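Local coordinates for protein tumor necrosis factor ligand superfamily member 13 (Mus musculus, PDB 1U5X) that acts as a trimeric cytokine that binds the receptors TACI and BCMA and takes part in regulating tumour cell growth, here seen as its TNF homology domain, at residues 7-12 and 29-34; 53-58 and 133-138; 81-86 and 105-110. One frame throughout, in Å; residues are numbered along the deposited sequence. Where two conformers were deposited one is given.

Interaction 1. Residues 7-12 and 29-34; sequences VLHLVP and QPVLRR
V31 lies alongside H9, the two side chains pointing the same way, and its CG2 meets the imidazole at the rim, in the ring plane, 3.7 Å from H9 CD2. The other methyl of V31 serves V11, whose side chain runs across it at about a right angle with V11 CG2 3.6 Å from V31 CG1. Q29 crosses V11 obliquely: its CG sits between backbone N and carbonyl carbon (chi1 55°), 3.4 Å from V11 O. The chain then runs out extended until Q29 NE2 donates to P12 O at 3.0 Å, approaching from 43° above the carbonyl plane. On the opposite face L8 and P30 stand side by side, L8 CD1 lying 3.9 Å from P30 CB, and L10 CD2 reaches the same carbon at 4.0 Å.

In the backbone V31 and L32 together face H9. H9 O accepts V31 N at 2.9 Å (N-H...O 166°) and, weakly, L32 N at 3.4 Å, and the pairing slips by one residue. H9 ND1 is held by Y56 OH, and its ring meets F107 of the second subunit. R34 NE is hydrogen-bonded to H5 O, and R34 NH2 forms a salt bridge with L140 OXT of that subunit. Two consecutive residues facing one define a classic beta bulge, here where strand 24-34 turns a corner in the antiparallel hairpin of the TNF jelly roll.

Interaction 2. Residues 53-58 and 133-138; sequences YLLYSQ and TFLGFV
T133 CA lies 3.2 Å from Q58 O in a CA-H...O contact. F134 pairs with Q58 by two backbone hydrogen bonds, and its ring takes Q58 CB over one face, 3.9 Å from the ring centroid. F134 CD1 points at the rim of the Y56 ring, in its plane, 3.8 Å from Y56 CE1. A water donates to F134 O and is hydrogen-bonded to S57 OG, which also bonds Q70 NE2. L135 sends CD1 to the other face of the sheet, 3.3 Å from Y56 O.

G136 lies under Y56: chi1 59° sets Y56 CG between backbone N and carbonyl carbon, and one ring face covers G136 CA, 3.6 Å from its centroid. F137 receives L55 CD1 over one face, 3.4 Å from the centroid; L55 chi2, at 29°, is about 30° short of staggered, consistent with close packing on the ring. V138 closes the ladder against L54, CB to CB 4.2 Å. Y56 OH, besides H9 ND1, bonds V106 N, and Q58 OE1 bonds S103 OG, both of the second subunit. Such paired central strands, one face in the core and the other at a neighbour, typify the inner sheet of a trimeric TNF jelly roll.

Interaction 3. Residues 81-86 and 105-110; sequences ETLFRC and GVFHLH
L83 and F107 form the main apolar contact, their side chains sliding past each other in opposite directions. L83 CB stands over the centre of the F107 ring, 3.9 Å from the ring centroid and 12° off the ring normal, a CH-pi contact. L83 O comes to 3.5 Å from F107 CZ as well. Farther along, L83 CD1 touches L109 CD2 at 4.1 Å, the two leucines crossing at a slant.

The aromatic contact is of another kind. F84 and F107 meet rim to rim, neither lying over the other: F84 CD1 is 3.4 Å from F107 CE2, the centroids are 5.8 Å apart and the planes differ by only 13°.

The backbones supply no hydrogen bond. The strand axes run antiparallel but 8.2 Å apart, too far for pairing; strand 80-85 bonds to 71-75 and strand 99-109 to 51-61. A classic beta bulge, in which L83 and F84 both face V72, accounts for two successive side chains pointing to 105-110. C86, at the end of 81-86, is disulfide-bonded to C101.

Polar contact is indirect: one water donates to E81 OE1, at 3.3 Å, and to H108 O. The E81 carboxylate also has a salt bridge with R74.

In the trimer F84 packs on F134 of the third subunit. Because dispersion and ring contacts do the joining, the chemistry implies apolar cohesion between strands 80-85 and 99-109, while a water links the partly exposed E81 and H108.

In the fold
From the N terminus, interaction 1 comes first, closing the hairpin of strands 7-16 and 24-34, the 16 residues between its segments half strand. The chain then enters strand 51-61, which opens interaction 2; completed only by the last strand, 134-139, it closes a long loop. Interaction 3 falls wholly within this loop, facing strand 80-85, paired with 71-75, to strand 99-109, paired with 51-61; no contacts cross. Strands 7-16 and 134-139 are sheet neighbours, linking interactions 1 and 2, as L10 N to L135 O at 2.8 Å attests; strands 51-61 and 99-109 likewise link 2 and 3. Interaction 2 lies centrally; within one chain 1 and 3 remain about 10 Å apart at their nearest atoms.

Interaction 1. Residues 7-12 and 29-34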
loop_
_atom_site.group_PDB
_atom_site.type_symbol
_atom_site.label_atom_id
_atom_site.label_comp_id
_atom_site.label_asym_id
_atom_site.label_seq_id
_atom_site.Cartn_x
_atom_site.Cartn_y
_atom_site.Cartn_z
ATOM N N VAL A 7 2.094 -3.405 -17.374
ATOM C CA VAL A 7 1.837 -3.922 -16.039
ATOM C C VAL A 7 2.091 -5.418 -15.936
ATOM O O VAL A 7 2.081 -6.141 -16.951
ATOM C CB VAL A 7 0.390 -3.601 -15.521
ATOM C CG1 VAL A 7 0.002 -2.111 -15.779
ATOM C CG2 VAL A 7 -0.613 -4.495 -16.117
ATOM N N LEU A 8 2.332 -5.871 -14.709
ATOM C CA LEU A 8 2.512 -7.314 -14.411
ATOM C C LEU A 8 2.039 -7.587 -13.009
ATOM O O LEU A 8 2.509 -6.974 -12.099
ATOM C CB LEU A 8 3.993 -7.730 -14.571
ATOM C CG LEU A 8 4.356 -9.204 -14.390
ATOM C CD1 LEU A 8 3.726 -10.063 -15.438
ATOM C CD2 LEU A 8 5.895 -9.358 -14.385
ATOM N N HIS A 9 1.082 -8.503 -12.842
ATOM C CA HIS A 9 0.604 -8.907 -11.534
ATOM C C HIS A 9 0.831 -10.415 -11.452
ATOM O O HIS A 9 0.382 -11.169 -12.307
ATOM C CB HIS A 9 -0.869 -8.561 -11.323
ATOM C CG HIS A 9 -1.367 -8.827 -9.940
ATOM N ND1 HIS A 9 -1.199 -7.930 -8.895
ATOM C CD2 HIS A 9 -2.045 -9.885 -9.427
ATOM C CE1 HIS A 9 -1.792 -8.421 -7.814
ATOM N NE2 HIS A 9 -2.305 -9.606 -8.109
ATOM N N LEU A 10 1.541 -10.812 -10.405
ATOM C CA LEU A 10 2.023 -12.161 -10.183
ATOM C C LEU A 10 1.509 -12.715 -8.863
ATOM O O LEU A 10 1.351 -11.962 -7.869
ATOM C CB LEU A 10 3.542 -12.125 -10.083
ATOM C CG LEU A 10 4.311 -11.498 -11.232
ATOM C CD1 LEU A 10 5.692 -11.070 -10.749
ATOM C CD2 LEU A 10 4.429 -12.476 -12.367
ATOM N N VAL A 11 1.249 -14.014 -8.862
ATOM C CA VAL A 11 0.791 -14.717 -7.671
ATOM C C VAL A 11 1.603 -15.993 -7.480
ATOM O O VAL A 11 2.342 -16.404 -8.381
ATOM C CB VAL A 11 -0.717 -15.030 -7.769
ATOM C CG1 VAL A 11 -1.507 -13.726 -7.915
ATOM C CG2 VAL A 11 -1.007 -15.981 -8.896
ATOM N N PRO A 12 1.522 -16.631 -6.312
ATOM C CA PRO A 12 2.342 -17.820 -6.081
ATOM C C PRO A 12 1.942 -19.065 -6.882
ATOM O O PRO A 12 0.763 -19.327 -7.157
ATOM C CB PRO A 12 2.164 -18.096 -4.588
ATOM C CG PRO A 12 1.654 -16.784 -3.992
ATOM C CD PRO A 12 0.767 -16.264 -5.105
ATOM N N GLN A 29 3.858 -16.781 -10.884
ATOM C CA GLN A 29 3.209 -16.990 -12.170
ATOM C C GLN A 29 2.400 -15.722 -12.490
ATOM O O GLN A 29 1.760 -15.142 -11.594
ATOM C CB GLN A 29 2.276 -18.212 -12.162
ATOM C CG GLN A 29 1.194 -18.189 -11.066
ATOM C CD GLN A 29 0.271 -19.385 -11.095
ATOM O OE1 GLN A 29 0.051 -19.968 -12.150
ATOM N NE2 GLN A 29 -0.261 -19.767 -9.932
ATOM N N PRO A 30 2.444 -15.252 -13.727
ATOM C CA PRO A 30 1.624 -14.095 -14.114
ATOM C C PRO A 30 0.153 -14.408 -14.228
ATOM O O PRO A 30 -0.227 -15.435 -14.809
ATOM C CB PRO A 30 2.185 -13.698 -15.476
ATOM C CG PRO A 30 2.783 -14.935 -15.997
ATOM C CD PRO A 30 3.291 -15.711 -14.836
ATOM N N VAL A 31 -0.679 -13.516 -13.682
ATOM C CA VAL A 31 -2.116 -13.572 -13.956
ATOM C C VAL A 31 -2.644 -12.365 -14.757
ATOM O O VAL A 31 -3.746 -12.418 -15.288
ATOM C CB VAL A 31 -2.941 -13.801 -12.662
ATOM C CG1 VAL A 31 -2.599 -15.156 -12.034
ATOM C CG2 VAL A 31 -2.757 -12.710 -11.688
ATOM N N LEU A 32 -1.853 -11.297 -14.835
ATOM C CA LEU A 32 -2.171 -10.119 -15.643
ATOM C C LEU A 32 -0.903 -9.550 -16.226
ATOM O O LEU A 32 0.049 -9.284 -15.508
ATOM C CB LEU A 32 -2.835 -9.020 -14.798
ATOM C CG LEU A 32 -3.195 -7.727 -15.533
ATOM C CD1 LEU A 32 -4.136 -7.949 -16.680
ATOM C CD2 LEU A 32 -3.785 -6.706 -14.567
ATOM N N ARG A 33 -0.883 -9.400 -17.546
ATOM C CA ARG A 33 0.274 -8.818 -18.203
ATOM C C ARG A 33 -0.152 -7.931 -19.350
ATOM O O ARG A 33 -0.969 -8.324 -20.168
ATOM C CB ARG A 33 1.201 -9.918 -18.741
ATOM C CG ARG A 33 2.531 -9.371 -19.311
ATOM C CD ARG A 33 3.535 -10.471 -19.733
ATOM N NE ARG A 33 2.919 -11.396 -20.667
ATOM C CZ ARG A 33 2.327 -12.548 -20.344
ATOM N NH1 ARG A 33 2.249 -12.960 -19.076
ATOM N NH2 ARG A 33 1.795 -13.289 -21.311
ATOM N N ARG A 34 0.393 -6.729 -19.368
ATOM C CA ARG A 34 0.348 -5.839 -20.494
ATOM C C ARG A 34 1.751 -5.318 -20.779
ATOM O O ARG A 34 2.488 -4.957 -19.861
ATOM C CB ARG A 34 -0.581 -4.651 -20.233
ATOM C CG ARG A 34 -0.622 -3.710 -21.424
ATOM C CD ARG A 34 -1.804 -2.774 -21.451
ATOM N NE ARG A 34 -1.752 -1.820 -20.349
ATOM C CZ ARG A 34 -2.782 -1.087 -19.936
ATOM N NH1 ARG A 34 -3.969 -1.187 -20.522
ATOM N NH2 ARG A 34 -2.630 -0.253 -18.923
#

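Interaction 2. Residues 53-58 and 133-138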
loop_
_atom_site.group_PDB
_atom_site.type_symbol
_atom_site.label_atom_id
_atom_site.label_comp_id
_atom_site.label_asym_id
_atom_site.label_seq_id
_atom_site.Cartn_x
_atom_site.Cartn_y
_atom_site.Cartn_z
ATOM N N TYR A 53 9.147 2.403 -12.199
ATOM C CA TYR A 53 8.060 1.482 -11.940
ATOM C C TYR A 53 7.568 1.622 -10.547
ATOM O O TYR A 53 8.350 1.765 -9.623
ATOM C CB TYR A 53 8.574 0.042 -12.051
ATOM C CG TYR A 53 8.992 -0.369 -13.430
ATOM C CD1 TYR A 53 10.275 -0.100 -13.910
ATOM C CD2 TYR A 53 8.123 -1.095 -14.246
ATOM C CE1 TYR A 53 10.678 -0.518 -15.179
ATOM C CE2 TYR A 53 8.523 -1.519 -15.531
ATOM C CZ TYR A 53 9.784 -1.219 -15.987
ATOM O OH TYR A 53 10.154 -1.657 -17.226
ATOM N N LEU A 54 6.255 1.558 -10.399
ATOM C CA LEU A 54 5.637 1.229 -9.133
ATOM C C LEU A 54 5.748 -0.271 -8.940
ATOM O O LEU A 54 5.350 -1.051 -9.828
ATOM C CB LEU A 54 4.170 1.629 -9.188
ATOM C CG LEU A 54 3.335 1.279 -7.952
ATOM C CD1 LEU A 54 3.833 2.026 -6.718
ATOM C CD2 LEU A 54 1.834 1.588 -8.230
ATOM N N LEU A 55 6.327 -0.676 -7.798
ATOM C CA LEU A 55 6.499 -2.064 -7.430
ATOM C C LEU A 55 5.763 -2.248 -6.126
ATOM O O LEU A 55 5.973 -1.511 -5.189
ATOM C CB LEU A 55 7.998 -2.354 -7.221
ATOM C CG LEU A 55 8.593 -3.744 -7.149
ATOM C CD1 LEU A 55 7.858 -4.787 -7.925
ATOM C CD2 LEU A 55 10.064 -3.656 -7.594
ATOM N N TYR A 56 4.904 -3.254 -6.062
ATOM C CA TYR A 56 4.155 -3.536 -4.835
ATOM C C TYR A 56 4.291 -5.016 -4.510
ATOM O O TYR A 56 4.419 -5.853 -5.407
ATOM C CB TYR A 56 2.684 -3.121 -4.946
ATOM C CG TYR A 56 1.875 -3.773 -6.052
ATOM C CD1 TYR A 56 1.253 -4.980 -5.867
ATOM C CD2 TYR A 56 1.743 -3.129 -7.283
ATOM C CE1 TYR A 56 0.486 -5.563 -6.898
ATOM C CE2 TYR A 56 1.024 -3.676 -8.322
ATOM C CZ TYR A 56 0.367 -4.892 -8.113
ATOM O OH TYR A 56 -0.341 -5.417 -9.163
ATOM N N SER A 57 4.251 -5.330 -3.217
ATOM C CA SER A 57 4.457 -6.670 -2.707
ATOM C C SER A 57 3.597 -6.859 -1.480
ATOM O O SER A 57 3.630 -6.050 -0.564
ATOM C CB SER A 57 5.911 -6.868 -2.315
ATOM O OG SER A 57 6.081 -8.040 -1.528
ATOM N N GLN A 58 2.826 -7.937 -1.458
ATOM C CA GLN A 58 2.159 -8.371 -0.252
ATOM C C GLN A 58 2.508 -9.813 0.001
ATOM O O GLN A 58 2.571 -10.643 -0.931
ATOM C CB GLN A 58 0.634 -8.258 -0.315
ATOM C CG GLN A 58 -0.076 -8.584 1.036
ATOM C CD GLN A 58 -1.553 -8.217 1.016
ATOM O OE1 GLN A 58 -1.884 -7.006 1.054
ATOM N NE2 GLN A 58 -2.430 -9.218 1.033
ATOM N N THR A 133 -0.941 -13.226 -1.096
ATOM C CA THR A 133 0.475 -13.072 -1.419
ATOM C C THR A 133 0.545 -12.763 -2.911
ATOM O O THR A 133 0.050 -13.523 -3.718
ATOM C CB THR A 133 1.215 -14.361 -1.093
ATOM O OG1 THR A 133 1.113 -14.600 0.302
ATOM C CG2 THR A 133 2.683 -14.257 -1.351
ATOM N N PHE A 134 1.122 -11.620 -3.255
ATOM C CA PHE A 134 1.225 -11.196 -4.628
ATOM C C PHE A 134 2.326 -10.172 -4.820
ATOM O O PHE A 134 2.878 -9.633 -3.860
ATOM C CB PHE A 134 -0.150 -10.723 -5.141
ATOM C CG PHE A 134 -0.798 -9.659 -4.307
ATOM C CD1 PHE A 134 -0.416 -8.338 -4.429
ATOM C CD2 PHE A 134 -1.843 -9.977 -3.445
ATOM C CE1 PHE A 134 -1.030 -7.346 -3.670
ATOM C CE2 PHE A 134 -2.442 -8.983 -2.700
ATOM C CZ PHE A 134 -2.068 -7.699 -2.830
ATOM N N LEU A 135 2.661 -9.950 -6.080
ATOM C CA LEU A 135 3.764 -9.091 -6.462
ATOM C C LEU A 135 3.396 -8.426 -7.768
ATOM O O LEU A 135 2.952 -9.084 -8.711
ATOM C CB LEU A 135 5.038 -9.920 -6.671
ATOM C CG LEU A 135 6.279 -9.127 -7.157
ATOM C CD1 LEU A 135 6.752 -8.132 -6.118
ATOM C CD2 LEU A 135 7.409 -10.125 -7.511
ATOM N N GLY A 136 3.562 -7.115 -7.847
ATOM C CA GLY A 136 3.264 -6.471 -9.103
ATOM C C GLY A 136 4.033 -5.218 -9.445
ATOM O O GLY A 136 4.723 -4.634 -8.621
ATOM N N PHE A 137 3.899 -4.835 -10.717
ATOM C CA PHE A 137 4.661 -3.767 -11.364
ATOM C C PHE A 137 3.776 -2.914 -12.257
ATOM O O PHE A 137 2.970 -3.451 -13.015
ATOM C CB PHE A 137 5.750 -4.351 -12.308
ATOM C CG PHE A 137 6.777 -5.250 -11.630
ATOM C CD1 PHE A 137 6.443 -6.526 -11.227
ATOM C CD2 PHE A 137 8.076 -4.818 -11.427
ATOM C CE1 PHE A 137 7.365 -7.323 -10.618
ATOM C CE2 PHE A 137 9.004 -5.635 -10.833
ATOM C CZ PHE A 137 8.644 -6.877 -10.407
ATOM N N VAL A 138 3.987 -1.594 -12.266
ATOM C CA VAL A 138 3.388 -0.715 -13.245
ATOM C C VAL A 138 4.454 0.262 -13.733
ATOM O O VAL A 138 4.997 1.059 -12.946
ATOM C CB VAL A 138 2.267 0.156 -12.641
ATOM C CG1 VAL A 138 1.657 1.089 -13.722
ATOM C CG2 VAL A 138 1.203 -0.729 -11.975
HETATM O O HOH W 1 5.136 -10.385 -2.524
#

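Interaction 3. Residues 81-86 and 105-110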
loop_
_atom_site.group_PDB
_atom_site.type_symbol
_atom_site.label_atom_id
_atom_site.label_comp_id
_atom_site.label_asym_id
_atom_site.label_seq_id
_atom_site.Cartn_x
_atom_site.Cartn_y
_atom_site.Cartn_z
ATOM N N GLU A 81 20.946 -4.142 -4.299
ATOM C CA GLU A 81 20.332 -3.007 -3.610
ATOM C C GLU A 81 18.981 -3.407 -3.057
ATOM O O GLU A 81 18.162 -3.883 -3.800
ATOM C CB GLU A 81 20.140 -1.864 -4.612
ATOM C CG GLU A 81 19.618 -0.559 -4.044
ATOM C CD GLU A 81 19.375 0.489 -5.119
ATOM O OE1 GLU A 81 18.244 1.043 -5.184
ATOM O OE2 GLU A 81 20.315 0.752 -5.905
ATOM N N THR A 82 18.729 -3.192 -1.767
ATOM C CA THR A 82 17.366 -3.358 -1.271
ATOM C C THR A 82 16.529 -2.178 -1.758
ATOM O O THR A 82 16.990 -1.038 -1.717
ATOM C CB THR A 82 17.365 -3.425 0.267
ATOM O OG1 THR A 82 18.195 -4.510 0.714
ATOM C CG2 THR A 82 15.987 -3.703 0.814
ATOM N N LEU A 83 15.321 -2.459 -2.222
ATOM C CA LEU A 83 14.399 -1.409 -2.620
ATOM C C LEU A 83 13.481 -1.023 -1.463
ATOM O O LEU A 83 13.409 0.139 -1.074
ATOM C CB LEU A 83 13.620 -1.816 -3.845
ATOM C CG LEU A 83 14.461 -2.123 -5.099
ATOM C CD1 LEU A 83 13.533 -2.427 -6.271
ATOM C CD2 LEU A 83 15.396 -1.022 -5.451
ATOM N N PHE A 84 12.770 -1.990 -0.923
ATOM C CA PHE A 84 11.987 -1.760 0.266
ATOM C C PHE A 84 11.739 -3.050 1.018
ATOM O O PHE A 84 11.907 -4.134 0.479
ATOM C CB PHE A 84 10.640 -1.128 -0.098
ATOM C CG PHE A 84 9.780 -1.949 -1.002
ATOM C CD1 PHE A 84 9.915 -1.828 -2.377
ATOM C CD2 PHE A 84 8.804 -2.808 -0.510
ATOM C CE1 PHE A 84 9.101 -2.540 -3.257
ATOM C CE2 PHE A 84 7.969 -3.523 -1.383
ATOM C CZ PHE A 84 8.120 -3.382 -2.765
ATOM N N ARG A 85 11.294 -2.923 2.258
ATOM C CA ARG A 85 10.903 -4.091 3.061
ATOM C C ARG A 85 9.600 -3.809 3.834
ATOM O O ARG A 85 9.242 -2.672 4.078
ATOM C CB ARG A 85 12.068 -4.535 3.948
ATOM C CG ARG A 85 12.013 -4.017 5.371
ATOM C CD ARG A 85 13.324 -4.094 6.199
ATOM N NE ARG A 85 14.092 -5.338 6.096
ATOM C CZ ARG A 85 15.374 -5.431 5.726
ATOM N NH1 ARG A 85 16.081 -4.360 5.374
ATOM N NH2 ARG A 85 15.963 -6.616 5.704
ATOM N N CYS A 86 8.899 -4.870 4.177
ATOM C CA CYS A 86 7.724 -4.821 5.021
ATOM C C CYS A 86 8.057 -5.614 6.277
ATOM O O CYS A 86 8.738 -6.626 6.173
ATOM C CB CYS A 86 6.570 -5.439 4.257
ATOM S SG CYS A 86 5.027 -5.174 5.092
ATOM N N GLY A 105 6.600 0.955 -3.597
ATOM C CA GLY A 105 7.235 2.222 -3.896
ATOM C C GLY A 105 7.629 2.363 -5.335
ATOM O O GLY A 105 7.440 1.426 -6.113
ATOM N N VAL A 106 8.182 3.527 -5.673
ATOM C CA VAL A 106 8.525 3.834 -7.047
ATOM C C VAL A 106 10.025 3.855 -7.210
ATOM O O VAL A 106 10.705 4.546 -6.466
ATOM C CB VAL A 106 7.949 5.164 -7.499
ATOM C CG1 VAL A 106 8.340 5.450 -8.908
ATOM C CG2 VAL A 106 6.456 5.103 -7.427
ATOM N N PHE A 107 10.514 3.088 -8.193
ATOM C CA PHE A 107 11.945 2.882 -8.370
ATOM C C PHE A 107 12.357 2.862 -9.828
ATOM O O PHE A 107 11.607 2.415 -10.700
ATOM C CB PHE A 107 12.340 1.552 -7.732
ATOM C CG PHE A 107 11.987 1.466 -6.291
ATOM C CD1 PHE A 107 12.826 2.007 -5.344
ATOM C CD2 PHE A 107 10.787 0.864 -5.878
ATOM C CE1 PHE A 107 12.486 1.969 -4.005
ATOM C CE2 PHE A 107 10.457 0.806 -4.530
ATOM C CZ PHE A 107 11.321 1.359 -3.608
ATOM N N HIS A 108 13.552 3.368 -10.080
ATOM C CA HIS A 108 14.166 3.335 -11.395
ATOM C C HIS A 108 14.851 1.982 -11.509
ATOM O O HIS A 108 15.753 1.661 -10.720
ATOM C CB HIS A 108 15.220 4.412 -11.531
ATOM C CG HIS A 108 15.869 4.460 -12.883
ATOM N ND1 HIS A 108 15.246 4.967 -14.002
ATOM C CD2 HIS A 108 17.089 4.051 -13.290
ATOM C CE1 HIS A 108 16.068 4.895 -15.036
ATOM N NE2 HIS A 108 17.195 4.334 -14.633
ATOM N N LEU A 109 14.386 1.198 -12.481
ATOM C CA LEU A 109 14.909 -0.122 -12.765
ATOM C C LEU A 109 15.587 -0.041 -14.122
ATOM O O LEU A 109 15.153 0.698 -15.010
ATOM C CB LEU A 109 13.763 -1.169 -12.756
ATOM C CG LEU A 109 12.907 -1.226 -11.489
ATOM C CD1 LEU A 109 11.866 -2.351 -11.553
ATOM C CD2 LEU A 109 13.738 -1.389 -10.271
ATOM N N HIS A 110 16.663 -0.799 -14.264
ATOM C CA HIS A 110 17.528 -0.780 -15.447
ATOM C C HIS A 110 17.383 -2.143 -16.156
ATOM O O HIS A 110 17.261 -3.177 -15.509
ATOM C CB HIS A 110 18.971 -0.534 -15.015
ATOM C CG HIS A 110 19.177 0.718 -14.204
ATOM N ND1 HIS A 110 20.080 1.694 -14.567
ATOM C CD2 HIS A 110 18.647 1.125 -13.025
ATOM C CE1 HIS A 110 20.089 2.650 -13.658
ATOM N NE2 HIS A 110 19.231 2.327 -12.709
HETATM O O HOH W 2 16.313 2.104 -7.622
#